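Local coordinates for Ent-copalyl diphosphate synthase (Streptomyces platensis, PDB 5BP8), which is a predominantly helical terpene-cyclase-type synthase, with a sequence region resembling the C-terminal domain of squalene-hopene cyclases, at residues H324-L329 with E357-H362. Residues are numbered along the deposited sequence; the frame is centred on the assembly and turned at random.
Sequences HRPDSL and EALGHH
Pro326 lies across the imidazole of His362, its CD 3.6 Å from the ring centroid and 8° off the ring normal, a CH-pi contact over the centre of one face. CG of His362 stands anti to the backbone N (chi1 -178°), and chi2 of 77° turns that face to Pro326 CD. Tight packing continues on the same proline, whose CG presses to 3.5 Å against Leu359 CD2, closer than usual for two carbons. Leu329 packs less closely: its CD1 stays 4.1 Å from both Ala358 CB and Leu359 CD2. No hydrogen bond joins the segments directly; at the looser, more exposed end a water donates to His324 O at 2.8 Å and hydrogen-bonds His362 ND1 at 3.0 Å. Arg325 passes obliquely, its CG 3.9 Å from His362 NE2. Asp369 OD2 forms a hydrogen bond with His362 NE2 and a salt bridge with Arg325 NE, and Tyr373 of helix 370-386 adds its ring beside His362. The loop after helix 307-319 is thus seated on helix 349-365 by apolar contact, while water and carboxylate engage both imidazole nitrogens and probably limit ring rotation; the carboxylate could favour a protonated His362, but nearby Arg325 would oppose it, leaving its charge open.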
loop_
_atom_site.group_PDB
_atom_site.type_symbol
_atom_site.label_atom_id
_atom_site.label_comp_id
_atom_site.label_asym_id
_atom_site.label_seq_id
_atom_site.Cartn_x
_atom_site.Cartn_y
_atom_site.Cartn_z
ATOM N N HIS A 324 25.603 0.607 -7.397
ATOM C CA HIS A 324 25.315 0.333 -8.797
ATOM C C HIS A 324 24.939 1.637 -9.437
ATOM O O HIS A 324 24.152 2.397 -8.856
ATOM C CB HIS A 324 24.126 -0.627 -8.948
ATOM C CG HIS A 324 24.371 -1.976 -8.368
ATOM N ND1 HIS A 324 24.745 -3.056 -9.132
ATOM C CD2 HIS A 324 24.342 -2.410 -7.091
ATOM C CE1 HIS A 324 24.910 -4.108 -8.352
ATOM N NE2 HIS A 324 24.669 -3.740 -7.108
ATOM N N ARG A 325 25.447 1.886 -10.642
ATOM C CA ARG A 325 25.016 3.060 -11.394
ATOM C C ARG A 325 23.500 3.040 -11.540
ATOM O O ARG A 325 22.941 2.011 -11.962
ATOM C CB ARG A 325 25.635 3.096 -12.778
ATOM C CG ARG A 325 26.812 4.023 -12.863
ATOM C CD ARG A 325 27.340 4.048 -14.273
ATOM N NE ARG A 325 28.437 4.994 -14.380
ATOM C CZ ARG A 325 29.213 5.116 -15.454
ATOM N NH1 ARG A 325 28.996 4.367 -16.527
ATOM N NH2 ARG A 325 30.192 6.016 -15.445
ATOM N N PRO A 326 22.837 4.158 -11.203
ATOM C CA PRO A 326 21.369 4.194 -11.244
ATOM C C PRO A 326 20.815 4.491 -12.633
ATOM O O PRO A 326 19.856 5.240 -12.771
ATOM C CB PRO A 326 21.035 5.316 -10.259
ATOM C CG PRO A 326 22.183 6.280 -10.436
ATOM C CD PRO A 326 23.391 5.402 -10.642
ATOM N N ASP A 327 21.383 3.866 -13.662
ATOM C CA ASP A 327 20.954 4.133 -15.018
ATOM C C ASP A 327 19.542 3.669 -15.322
ATOM O O ASP A 327 18.884 4.286 -16.147
ATOM C CB ASP A 327 21.938 3.538 -16.019
ATOM C CG ASP A 327 23.281 4.282 -16.028
ATOM O OD1 ASP A 327 23.319 5.496 -15.739
ATOM O OD2 ASP A 327 24.298 3.639 -16.344
ATOM N N SER A 328 19.069 2.611 -14.662
ATOM C CA SER A 328 17.708 2.132 -14.857
ATOM C C SER A 328 16.658 3.197 -14.556
ATOM O O SER A 328 15.555 3.108 -15.071
ATOM C CB SER A 328 17.409 0.882 -14.006
ATOM O OG SER A 328 17.669 1.122 -12.625
ATOM N N LEU A 329 16.983 4.173 -13.715
ATOM C CA LEU A 329 16.060 5.274 -13.421
ATOM C C LEU A 329 15.864 6.230 -14.599
ATOM O O LEU A 329 14.845 6.894 -14.677
ATOM C CB LEU A 329 16.519 6.053 -12.197
ATOM C CG LEU A 329 16.546 5.282 -10.882
ATOM C CD1 LEU A 329 17.165 6.108 -9.771
ATOM C CD2 LEU A 329 15.131 4.841 -10.509
ATOM N N GLU A 357 17.241 10.919 -3.690
ATOM C CA GLU A 357 18.151 10.223 -2.795
ATOM C C GLU A 357 19.070 9.254 -3.535
ATOM O O GLU A 357 20.276 9.238 -3.273
ATOM C CB GLU A 357 17.417 9.493 -1.679
ATOM C CG GLU A 357 16.595 10.434 -0.792
ATOM C CD GLU A 357 15.824 9.692 0.277
ATOM O OE1 GLU A 357 15.269 8.590 -0.041
ATOM O OE2 GLU A 357 15.784 10.204 1.424
ATOM N N ALA A 358 18.521 8.415 -4.409
ATOM C CA ALA A 358 19.355 7.436 -5.087
ATOM C C ALA A 358 20.455 8.154 -5.901
ATOM O O ALA A 358 21.644 7.784 -5.830
ATOM C CB ALA A 358 18.533 6.554 -5.985
ATOM N N LEU A 359 20.046 9.161 -6.662
ATOM C CA LEU A 359 20.981 9.907 -7.510
ATOM C C LEU A 359 21.976 10.713 -6.688
ATOM O O LEU A 359 23.198 10.626 -6.913
ATOM C CB LEU A 359 20.236 10.803 -8.490
ATOM C CG LEU A 359 19.337 10.078 -9.484
ATOM C CD1 LEU A 359 18.725 11.086 -10.422
ATOM C CD2 LEU A 359 20.052 8.994 -10.277
ATOM N N GLY A 360 21.458 11.490 -5.741
ATOM C CA GLY A 360 22.287 12.320 -4.879
ATOM C C GLY A 360 23.286 11.506 -4.101
ATOM O O GLY A 360 24.479 11.888 -3.976
ATOM N N HIS A 361 22.844 10.351 -3.608
ATOM C CA HIS A 361 23.734 9.514 -2.856
ATOM C C HIS A 361 24.799 8.894 -3.761
ATOM O O HIS A 361 25.970 8.767 -3.352
ATOM C CB HIS A 361 23.006 8.405 -2.131
ATOM C CG HIS A 361 23.924 7.525 -1.348
ATOM N ND1 HIS A 361 24.404 6.334 -1.842
ATOM C CD2 HIS A 361 24.496 7.688 -0.135
ATOM C CE1 HIS A 361 25.195 5.779 -0.944
ATOM N NE2 HIS A 361 25.263 6.578 0.102
ATOM N N HIS A 362 24.381 8.500 -4.965
ATOM C CA HIS A 362 25.313 7.945 -5.936
ATOM C C HIS A 362 26.441 8.936 -6.253
ATOM O O HIS A 362 27.607 8.538 -6.240
ATOM C CB HIS A 362 24.645 7.582 -7.245
ATOM C CG HIS A 362 25.595 6.964 -8.230
ATOM N ND1 HIS A 362 26.002 5.656 -8.135
ATOM C CD2 HIS A 362 26.273 7.495 -9.276
ATOM C CE1 HIS A 362 26.853 5.386 -9.114
ATOM N NE2 HIS A 362 27.042 6.488 -9.815
HETATM O O HOH W 1 24.007 4.057 -6.603
#